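Local coordinates for aminopeptidase (Aneurinibacillus sp. AM-1, PDB 5IB9), which probably removes amino acids from the N-termini of peptides as a zinc-dependent metalloexopeptidase of the M28 family, here in complex with an inhibitor, at residues M255-L264 with G393-G403; G318-A329 with L405-R414. All coordinates share one frame; numbering follows the deposited sequence.

Contact 1: M255-L264 with G393-G403; sequences MSKLKTDTEL and GSAVYQAARPG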
loop_
_atom_site.group_PDB
_atom_site.type_symbol
_atom_site.label_atom_id
_atom_site.label_comp_id
_atom_site.label_asym_id
_atom_site.label_seq_id
_atom_site.Cartn_x
_atom_site.Cartn_y
_atom_site.Cartn_z
ATOM N N MET A 255 -13.894 1.129 29.178
ATOM C CA MET A 255 -12.621 0.610 29.598
ATOM C C MET A 255 -11.812 1.758 30.203
ATOM O O MET A 255 -10.899 1.475 31.033
ATOM C CB MET A 255 -11.828 0.011 28.431
ATOM C CG MET A 255 -12.600 -1.167 27.890
ATOM S SD MET A 255 -12.551 -2.540 29.100
ATOM C CE MET A 255 -13.304 -3.773 28.005
ATOM N N SER A 256 -12.168 2.999 29.944
ATOM C CA SER A 256 -11.378 4.120 30.543
ATOM C C SER A 256 -11.600 4.155 32.060
ATOM O O SER A 256 -10.787 4.778 32.799
ATOM C CB SER A 256 -11.704 5.471 29.941
ATOM O OG SER A 256 -12.945 5.989 30.361
ATOM N N LYS A 257 -12.673 3.552 32.537
ATOM C CA LYS A 257 -12.970 3.466 33.982
ATOM C C LYS A 257 -12.305 2.344 34.726
ATOM O O LYS A 257 -12.545 2.186 35.931
ATOM C CB LYS A 257 -14.503 3.335 34.153
ATOM C CG LYS A 257 -15.422 4.259 33.352
ATOM C CD LYS A 257 -15.091 5.740 33.522
ATOM C CE LYS A 257 -16.079 6.608 32.808
ATOM N NZ LYS A 257 -15.744 8.075 32.951
ATOM N N LEU A 258 -11.557 1.480 34.051
ATOM C CA LEU A 258 -11.040 0.232 34.576
ATOM C C LEU A 258 -9.520 0.019 34.403
ATOM O O LEU A 258 -8.919 0.504 33.463
ATOM C CB LEU A 258 -11.770 -0.998 33.910
ATOM C CG LEU A 258 -13.276 -0.881 34.019
ATOM C CD1 LEU A 258 -14.035 -1.787 33.054
ATOM C CD2 LEU A 258 -13.772 -1.166 35.441
ATOM N N LYS A 259 -8.886 -0.637 35.362
ATOM C CA LYS A 259 -7.514 -1.035 35.234
ATOM C C LYS A 259 -7.446 -2.175 34.260
ATOM O O LYS A 259 -8.357 -3.053 34.183
ATOM C CB LYS A 259 -7.017 -1.500 36.585
ATOM C CG LYS A 259 -7.101 -0.438 37.655
ATOM C CD LYS A 259 -6.314 0.848 37.364
ATOM C CE LYS A 259 -4.836 0.796 37.730
ATOM N NZ LYS A 259 -4.124 2.040 37.178
ATOM N N THR A 260 -6.386 -2.161 33.431
ATOM C CA THR A 260 -6.179 -3.197 32.433
ATOM C C THR A 260 -4.743 -3.638 32.379
ATOM O O THR A 260 -3.814 -2.819 32.585
ATOM C CB THR A 260 -6.608 -2.698 31.004
ATOM O OG1 THR A 260 -5.895 -1.467 30.719
ATOM C CG2 THR A 260 -8.175 -2.503 30.937
ATOM N N ASP A 261 -4.505 -4.899 32.022
ATOM C CA ASP A 261 -3.164 -5.410 31.892
ATOM C C ASP A 261 -2.755 -5.673 30.466
ATOM O O ASP A 261 -1.728 -6.258 30.195
ATOM C CB ASP A 261 -2.927 -6.684 32.794
ATOM C CG ASP A 261 -3.718 -7.920 32.344
ATOM O OD1 ASP A 261 -4.433 -7.876 31.266
ATOM O OD2 ASP A 261 -3.661 -8.951 33.068
ATOM N N THR A 262 -3.667 -5.278 29.596
ATOM C CA THR A 262 -3.536 -5.588 28.155
ATOM C C THR A 262 -3.819 -4.285 27.399
ATOM O O THR A 262 -4.809 -3.576 27.676
ATOM C CB THR A 262 -4.618 -6.607 27.791
ATOM O OG1 THR A 262 -4.390 -7.824 28.548
ATOM C CG2 THR A 262 -4.633 -6.998 26.303
ATOM N N GLU A 263 -2.957 -3.992 26.395
ATOM C CA GLU A 263 -3.078 -2.787 25.603
ATOM C C GLU A 263 -4.339 -2.942 24.724
ATOM O O GLU A 263 -4.491 -4.006 24.105
ATOM C CB GLU A 263 -1.864 -2.679 24.702
ATOM C CG GLU A 263 -2.018 -1.461 23.759
ATOM C CD GLU A 263 -0.656 -1.180 23.077
ATOM O OE1 GLU A 263 0.470 -1.368 23.678
ATOM O OE2 GLU A 263 -0.687 -0.669 21.947
ATOM N N LEU A 264 -5.186 -1.909 24.721
ATOM C CA LEU A 264 -6.415 -1.991 23.887
ATOM C C LEU A 264 -6.324 -0.897 22.869
ATOM O O LEU A 264 -6.017 0.265 23.191
ATOM C CB LEU A 264 -7.634 -1.789 24.847
ATOM C CG LEU A 264 -7.813 -2.817 25.912
ATOM C CD1 LEU A 264 -9.056 -2.524 26.744
ATOM C CD2 LEU A 264 -7.955 -4.152 25.365
ATOM N N GLY A 393 -17.635 -6.359 25.166
ATOM C CA GLY A 393 -16.811 -5.765 26.240
ATOM C C GLY A 393 -16.408 -6.792 27.282
ATOM O O GLY A 393 -15.280 -6.705 27.792
ATOM N N SER A 394 -17.339 -7.681 27.683
ATOM C CA SER A 394 -16.946 -8.754 28.652
ATOM C C SER A 394 -15.945 -9.732 28.101
ATOM O O SER A 394 -15.082 -10.180 28.868
ATOM C CB SER A 394 -18.181 -9.530 29.117
ATOM O OG SER A 394 -19.023 -8.545 29.802
ATOM N N ALA A 395 -16.028 -10.006 26.770
ATOM C CA ALA A 395 -15.035 -10.883 26.116
ATOM C C ALA A 395 -13.665 -10.212 26.159
ATOM O O ALA A 395 -12.679 -10.877 26.544
ATOM C CB ALA A 395 -15.398 -11.200 24.649
ATOM N N VAL A 396 -13.629 -8.919 25.826
ATOM C CA VAL A 396 -12.362 -8.216 25.853
ATOM C C VAL A 396 -11.832 -8.139 27.321
ATOM O O VAL A 396 -10.661 -8.390 27.576
ATOM C CB VAL A 396 -12.497 -6.843 25.275
ATOM C CG1 VAL A 396 -11.243 -5.918 25.592
ATOM C CG2 VAL A 396 -12.734 -6.929 23.717
ATOM N N TYR A 397 -12.750 -7.824 28.241
ATOM C CA TYR A 397 -12.253 -7.649 29.621
ATOM C C TYR A 397 -11.879 -8.947 30.246
ATOM O O TYR A 397 -11.074 -8.980 31.202
ATOM C CB TYR A 397 -13.406 -7.035 30.404
ATOM C CG TYR A 397 -13.045 -6.597 31.799
ATOM C CD1 TYR A 397 -12.084 -5.609 31.982
ATOM C CD2 TYR A 397 -13.712 -7.108 32.863
ATOM C CE1 TYR A 397 -11.785 -5.095 33.303
ATOM C CE2 TYR A 397 -13.395 -6.633 34.178
ATOM C CZ TYR A 397 -12.446 -5.679 34.370
ATOM O OH TYR A 397 -12.162 -5.243 35.725
ATOM N N GLN A 398 -12.422 -10.084 29.767
ATOM C CA GLN A 398 -11.963 -11.358 30.304
ATOM C C GLN A 398 -10.412 -11.455 30.152
ATOM O O GLN A 398 -9.718 -12.001 31.004
ATOM C CB GLN A 398 -12.584 -12.527 29.567
ATOM C CG GLN A 398 -12.160 -13.966 30.086
ATOM C CD GLN A 398 -13.152 -15.033 29.741
ATOM O OE1 GLN A 398 -14.334 -14.744 29.423
ATOM N NE2 GLN A 398 -12.701 -16.290 29.751
ATOM N N ALA A 399 -9.877 -10.929 29.036
ATOM C CA ALA A 399 -8.393 -10.885 28.871
ATOM C C ALA A 399 -7.855 -9.589 29.466
ATOM O O ALA A 399 -6.786 -9.648 30.196
ATOM C CB ALA A 399 -8.039 -10.966 27.318
ATOM N N ALA A 400 -8.496 -8.420 29.329
ATOM C CA ALA A 400 -7.819 -7.176 29.663
ATOM C C ALA A 400 -7.832 -6.920 31.168
ATOM O O ALA A 400 -7.056 -6.063 31.665
ATOM C CB ALA A 400 -8.418 -5.971 28.965
ATOM N N ARG A 401 -8.769 -7.554 31.907
ATOM C CA ARG A 401 -8.753 -7.293 33.426
ATOM C C ARG A 401 -7.430 -7.757 34.021
ATOM O O ARG A 401 -6.771 -8.663 33.591
ATOM C CB ARG A 401 -9.933 -8.018 34.067
ATOM C CG ARG A 401 -9.777 -9.556 34.056
ATOM C CD ARG A 401 -11.256 -10.005 34.385
ATOM N NE ARG A 401 -11.245 -11.004 35.419
ATOM C CZ ARG A 401 -11.383 -12.300 35.203
ATOM N NH1 ARG A 401 -11.566 -12.759 33.965
ATOM N NH2 ARG A 401 -11.344 -13.145 36.216
ATOM N N PRO A 402 -7.007 -7.169 35.150
ATOM C CA PRO A 402 -5.726 -7.596 35.668
ATOM C C PRO A 402 -5.771 -9.090 36.071
ATOM O O PRO A 402 -6.751 -9.561 36.686
ATOM C CB PRO A 402 -5.566 -6.689 36.888
ATOM C CG PRO A 402 -6.441 -5.424 36.586
ATOM C CD PRO A 402 -7.611 -6.002 35.815
ATOM N N GLY A 403 -4.689 -9.778 35.802
ATOM C CA GLY A 403 -4.494 -11.164 36.112
ATOM C C GLY A 403 -4.381 -12.032 34.866
ATOM O O GLY A 403 -4.658 -11.576 33.742
HETATM O O HOH W 1 -10.088 -3.735 36.066
#

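Contact 2: G318-A329 with L405-R414; sequences GKKNRVTDLGAA and LVIEPIDYPR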
loop_
_atom_site.group_PDB
_atom_site.type_symbol
_atom_site.label_atom_id
_atom_site.label_comp_id
_atom_site.label_asym_id
_atom_site.label_seq_id
_atom_site.Cartn_x
_atom_site.Cartn_y
_atom_site.Cartn_z
ATOM N N GLY A 318 -13.811 -20.025 8.891
ATOM C CA GLY A 318 -14.821 -20.873 9.574
ATOM C C GLY A 318 -14.294 -21.746 10.700
ATOM O O GLY A 318 -14.990 -22.695 11.101
ATOM N N LYS A 319 -13.136 -21.387 11.270
ATOM C CA LYS A 319 -12.567 -22.111 12.388
ATOM C C LYS A 319 -12.721 -21.221 13.601
ATOM O O LYS A 319 -12.753 -19.955 13.457
ATOM C CB LYS A 319 -11.100 -22.372 12.200
ATOM C CG LYS A 319 -10.827 -23.382 11.068
ATOM C CD LYS A 319 -9.436 -23.982 11.290
ATOM C CE LYS A 319 -8.298 -23.080 10.823
ATOM N NZ LYS A 319 -7.829 -23.421 9.413
ATOM N N LYS A 320 -12.803 -21.897 14.727
ATOM C CA LYS A 320 -12.725 -21.180 16.034
ATOM C C LYS A 320 -11.367 -20.548 16.299
ATOM O O LYS A 320 -10.324 -21.099 15.880
ATOM C CB LYS A 320 -13.014 -22.105 17.210
ATOM C CG LYS A 320 -14.375 -22.719 17.132
ATOM C CD LYS A 320 -14.544 -23.629 18.371
ATOM C CE LYS A 320 -16.048 -24.044 18.429
ATOM N NZ LYS A 320 -16.067 -25.331 19.184
ATOM N N ASN A 321 -11.325 -19.416 17.014
ATOM C CA ASN A 321 -10.028 -18.873 17.415
ATOM C C ASN A 321 -10.160 -18.189 18.754
ATOM O O ASN A 321 -11.217 -18.302 19.394
ATOM C CB ASN A 321 -9.435 -17.930 16.366
ATOM C CG ASN A 321 -10.361 -16.774 16.036
ATOM O OD1 ASN A 321 -10.919 -16.198 16.956
ATOM N ND2 ASN A 321 -10.537 -16.433 14.730
ATOM N N ARG A 322 -9.136 -17.538 19.261
ATOM C CA ARG A 322 -9.238 -16.975 20.593
ATOM C C ARG A 322 -10.366 -15.934 20.707
ATOM O O ARG A 322 -10.989 -15.825 21.714
ATOM C CB ARG A 322 -7.900 -16.387 20.993
ATOM C CG ARG A 322 -7.899 -15.752 22.451
ATOM C CD ARG A 322 -6.607 -15.101 22.832
ATOM N NE ARG A 322 -5.515 -16.053 22.870
ATOM C CZ ARG A 322 -4.566 -16.117 21.982
ATOM N NH1 ARG A 322 -4.520 -15.309 20.956
ATOM N NH2 ARG A 322 -3.673 -17.030 22.123
ATOM N N VAL A 323 -10.612 -15.213 19.623
ATOM C CA VAL A 323 -11.675 -14.179 19.731
ATOM C C VAL A 323 -13.048 -14.897 19.826
ATOM O O VAL A 323 -13.931 -14.460 20.593
ATOM C CB VAL A 323 -11.634 -13.272 18.474
ATOM C CG1 VAL A 323 -12.837 -12.274 18.442
ATOM C CG2 VAL A 323 -10.383 -12.435 18.501
ATOM N N THR A 324 -13.292 -15.914 19.006
ATOM C CA THR A 324 -14.590 -16.597 19.122
ATOM C C THR A 324 -14.668 -17.345 20.454
ATOM O O THR A 324 -15.801 -17.447 21.030
ATOM C CB THR A 324 -14.970 -17.538 17.974
ATOM O OG1 THR A 324 -14.020 -18.643 17.951
ATOM C CG2 THR A 324 -14.931 -16.777 16.665
ATOM N N ASP A 325 -13.550 -17.830 21.006
ATOM C CA ASP A 325 -13.622 -18.453 22.347
ATOM C C ASP A 325 -14.044 -17.457 23.414
ATOM O O ASP A 325 -14.839 -17.773 24.335
ATOM C CB ASP A 325 -12.261 -19.076 22.719
ATOM C CG ASP A 325 -11.927 -20.294 21.947
ATOM O OD1 ASP A 325 -12.769 -20.943 21.349
ATOM O OD2 ASP A 325 -10.707 -20.650 21.987
ATOM N N LEU A 326 -13.498 -16.217 23.345
ATOM C CA LEU A 326 -13.804 -15.199 24.372
ATOM C C LEU A 326 -15.276 -14.723 24.168
ATOM O O LEU A 326 -15.952 -14.526 25.161
ATOM C CB LEU A 326 -12.875 -13.984 24.249
ATOM C CG LEU A 326 -11.462 -14.257 24.804
ATOM C CD1 LEU A 326 -10.474 -13.135 24.228
ATOM C CD2 LEU A 326 -11.409 -14.447 26.377
ATOM N N GLY A 327 -15.715 -14.577 22.884
ATOM C CA GLY A 327 -17.086 -14.130 22.600
ATOM C C GLY A 327 -18.048 -15.212 23.084
ATOM O O GLY A 327 -19.064 -14.835 23.756
ATOM N N ALA A 328 -17.716 -16.489 22.855
ATOM C CA ALA A 328 -18.603 -17.559 23.316
ATOM C C ALA A 328 -18.607 -17.624 24.785
ATOM O O ALA A 328 -19.698 -17.847 25.391
ATOM C CB ALA A 328 -18.207 -18.922 22.729
ATOM N N ALA A 329 -17.493 -17.467 25.471
ATOM C CA ALA A 329 -17.418 -17.543 26.934
ATOM C C ALA A 329 -18.271 -16.405 27.524
ATOM O O ALA A 329 -19.172 -16.651 28.304
ATOM C CB ALA A 329 -15.996 -17.348 27.465
ATOM N N LEU A 405 -4.982 -14.507 31.833
ATOM C CA LEU A 405 -6.178 -14.910 31.102
ATOM C C LEU A 405 -6.396 -16.390 31.347
ATOM O O LEU A 405 -5.426 -17.213 31.134
ATOM C CB LEU A 405 -5.886 -14.657 29.613
ATOM C CG LEU A 405 -6.902 -15.177 28.564
ATOM C CD1 LEU A 405 -8.369 -14.658 28.799
ATOM C CD2 LEU A 405 -6.461 -14.772 27.175
ATOM N N VAL A 406 -7.627 -16.770 31.637
ATOM C CA VAL A 406 -8.126 -18.132 31.704
ATOM C C VAL A 406 -9.393 -18.209 30.867
ATOM O O VAL A 406 -10.313 -17.385 31.033
ATOM C CB VAL A 406 -8.496 -18.499 33.174
ATOM C CG1 VAL A 406 -9.065 -19.894 33.243
ATOM C CG2 VAL A 406 -7.232 -18.399 34.101
ATOM N N ILE A 407 -9.440 -19.142 29.898
ATOM C CA ILE A 407 -10.719 -19.404 29.203
ATOM C C ILE A 407 -11.105 -20.831 29.595
ATOM O O ILE A 407 -10.266 -21.737 29.595
ATOM C CB ILE A 407 -10.577 -19.215 27.691
ATOM C CG1 ILE A 407 -9.918 -17.868 27.386
ATOM C CG2 ILE A 407 -11.998 -19.353 27.028
ATOM C CD1 ILE A 407 -9.701 -17.665 25.856
ATOM N N GLU A 408 -12.329 -21.007 30.064
ATOM C CA GLU A 408 -12.788 -22.300 30.443
ATOM C C GLU A 408 -13.384 -22.931 29.221
ATOM O O GLU A 408 -13.871 -22.234 28.318
ATOM C CB GLU A 408 -13.807 -22.150 31.559
ATOM C CG GLU A 408 -13.103 -21.758 32.848
ATOM C CD GLU A 408 -13.717 -22.440 34.056
ATOM O OE1 GLU A 408 -14.452 -23.469 33.899
ATOM O OE2 GLU A 408 -13.442 -21.962 35.173
ATOM N N PRO A 409 -13.285 -24.255 29.129
ATOM C CA PRO A 409 -13.814 -24.884 27.943
ATOM C C PRO A 409 -15.324 -24.605 27.778
ATOM O O PRO A 409 -16.073 -24.539 28.767
ATOM C CB PRO A 409 -13.566 -26.402 28.220
ATOM C CG PRO A 409 -12.554 -26.446 29.341
ATOM C CD PRO A 409 -12.860 -25.250 30.159
ATOM N N ILE A 410 -15.758 -24.396 26.554
ATOM C CA ILE A 410 -17.170 -24.130 26.288
ATOM C C ILE A 410 -17.455 -24.617 24.868
ATOM O O ILE A 410 -16.682 -24.329 23.947
ATOM C CB ILE A 410 -17.406 -22.562 26.406
ATOM C CG1 ILE A 410 -18.739 -22.071 25.839
ATOM C CG2 ILE A 410 -16.363 -21.821 25.609
ATOM C CD1 ILE A 410 -19.067 -20.730 26.264
ATOM N N ASP A 411 -18.522 -25.375 24.683
ATOM C CA ASP A 411 -18.917 -25.779 23.342
ATOM C C ASP A 411 -19.772 -24.664 22.797
ATOM O O ASP A 411 -20.566 -24.009 23.497
ATOM C CB ASP A 411 -19.783 -27.058 23.306
ATOM C CG ASP A 411 -19.074 -28.261 23.894
ATOM O OD1 ASP A 411 -18.634 -29.167 23.144
ATOM O OD2 ASP A 411 -18.964 -28.289 25.142
ATOM N N TYR A 412 -19.611 -24.413 21.530
ATOM C CA TYR A 412 -20.544 -23.594 20.863
ATOM C C TYR A 412 -20.555 -24.004 19.406
ATOM O O TYR A 412 -19.518 -24.438 18.905
ATOM C CB TYR A 412 -20.135 -22.092 21.127
ATOM C CG TYR A 412 -18.694 -21.712 20.698
ATOM C CD1 TYR A 412 -17.605 -22.027 21.527
ATOM C CD2 TYR A 412 -18.458 -21.006 19.533
ATOM C CE1 TYR A 412 -16.280 -21.604 21.216
ATOM C CE2 TYR A 412 -17.103 -20.609 19.190
ATOM C CZ TYR A 412 -16.104 -20.877 20.032
ATOM O OH TYR A 412 -14.813 -20.517 19.673
ATOM N N PRO A 413 -21.685 -23.858 18.687
ATOM C CA PRO A 413 -21.897 -24.508 17.383
ATOM C C PRO A 413 -21.526 -23.679 16.212
ATOM O O PRO A 413 -21.538 -22.446 16.313
ATOM C CB PRO A 413 -23.411 -24.698 17.357
ATOM C CG PRO A 413 -23.955 -23.478 18.093
ATOM C CD PRO A 413 -22.977 -23.319 19.210
ATOM N N ARG A 414 -21.140 -24.326 15.116
ATOM C CA ARG A 414 -20.999 -23.672 13.865
ATOM C C ARG A 414 -22.330 -23.591 13.226
ATOM O O ARG A 414 -23.079 -24.579 13.221
ATOM C CB ARG A 414 -20.035 -24.472 12.981
ATOM C CG ARG A 414 -19.524 -23.774 11.696
ATOM C CD ARG A 414 -18.214 -24.532 11.310
ATOM N NE ARG A 414 -17.496 -24.052 10.122
ATOM C CZ ARG A 414 -18.041 -23.900 8.923
ATOM N NH1 ARG A 414 -19.344 -24.132 8.753
ATOM N NH2 ARG A 414 -17.295 -23.506 7.884
HETATM O O HOH W 2 -18.287 -27.046 20.307
HETATM O O HOH W 3 -15.004 -24.903 21.799
HETATM O O HOH W 4 -18.669 -26.704 17.632
#

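Contact 1: M255-L264 with G393-G403
The loop that leaves helix 238-256 runs past the C-terminal end of helix 382-400, where T260, D261 and T262 come closest to A400-P402 and D261 N donates to A400 O (2.8 Å, 159° at the hydrogen). T260 CA lies 3.1 Å from the same A400 O, a CA-H...O contact. The D261 carboxylate is turned in among the carbonyls that end the helix. D261 OD1 near A399 O (3.1 Å) and D261 OD2 near G403 O (2.9 Å) are approaches of two acceptors without a hydrogen bond, although OD2 accepts a weak bond from G403 N. T262 OG1 donates to D261 OD1 (2.7 Å), reaching it on the anti side and tilted from the carboxylate plane. So many acceptors close together could raise the acid's pKa.

Apolar packing takes over on V396 and Y397, farther back along the helix. L264 CD2 meets V396 CG1 tip to tip at 3.7 Å, and M255, its chain bent at chi2 (-70°), lays CE against V396 CG1 and Y397 CB, its sulfur oblique to the Y397 ring in a Met-aromatic contact. L258 CD1 touches Y397 CE1, and a water in the ring plane links Y397 OH to K259 O. Helix 6-10 packs on M255, L258 and Y397, while strand 222-228 lies against T262, L264, V396 and A399.

Contact 2: G318-A329 with L405-R414
L326 and I407 cross at about a right angle, L326 CD2 resting 3.7 Å from I407 CD1, and L405 CD1 closes on the same leucine methyl. Further along the helix, I410 sends CD1 against A328 and A329, its CG1 lying anti to the backbone N (chi1 166°), which brings CD1 close to A328 O, and I407 CG2 borders A329 CB more distantly.

Y412 contributes more buried surface than any other residue of the contact. Its ring is clamped on both faces: A328 CB sits 3.5 Å from the ring centroid on one, and K320 CE lies over the centre of the other. The lysine chain, extended beyond CG, runs antiparallel to the tyrosine side chain, from its hydroxyl back toward its backbone, which carries NZ over the same face as a cation-pi partner, 4.4 Å from the centroid. Waters then join NZ to I410 O and Y412 O.

At the ring edge the phenol oxygen both accepts and donates. T324 OG1 gives it a hydrogen bond of 2.7 Å, and Y412 OH donates to D325 OD1 at the same length, meeting the carboxylate on its anti side, tilted from its plane, with ring and carboxylate almost perpendicular. T324 OG1 in turn accepts from N321 N, while N321 OD1 accepts from T324 N, a capping box at the start of helix 322-334; N321 ND2 bonds to A358 O. Beyond it, R414 NE donates to G318 O (3.0 Å) in the carbonyl plane.

A phenylalanine in place of Y412 would probably keep the sandwich but leave T324 OG1 and D325 OD1 without their shared hydroxyl partner. The C-terminal tail is held to helix 322-334 by aliphatic packing and one tyrosine, whose hydroxyl ties it to the helix's first turn, and to the preceding loop by the arginine bond; the lysine charge is probably stabilised by the ring face and the waters.

Overall arrangement
The two contacts lie side by side in the M28 peptidase part of the chain, centres about 17 Å apart, on the same side of its centre. Their segments alternate in sequence: 255-264, 318-329, 393-403, 405-414. Helix 382-400 is the element that joins them, ending in contact 1 and leading through a short link into the tail of contact 2. Its Q398 probably bonds through NE2 to V406 O (2.9 Å), and A395 packs on L326, so helix 322-334 lies beside it. Together they pack helix 382-400 and the tail against the loop after helix 238-256 and against helix 322-334. G393 of contact 1 lies near zinc-binding T13 and D390; contact 2 is away from the annotated sites.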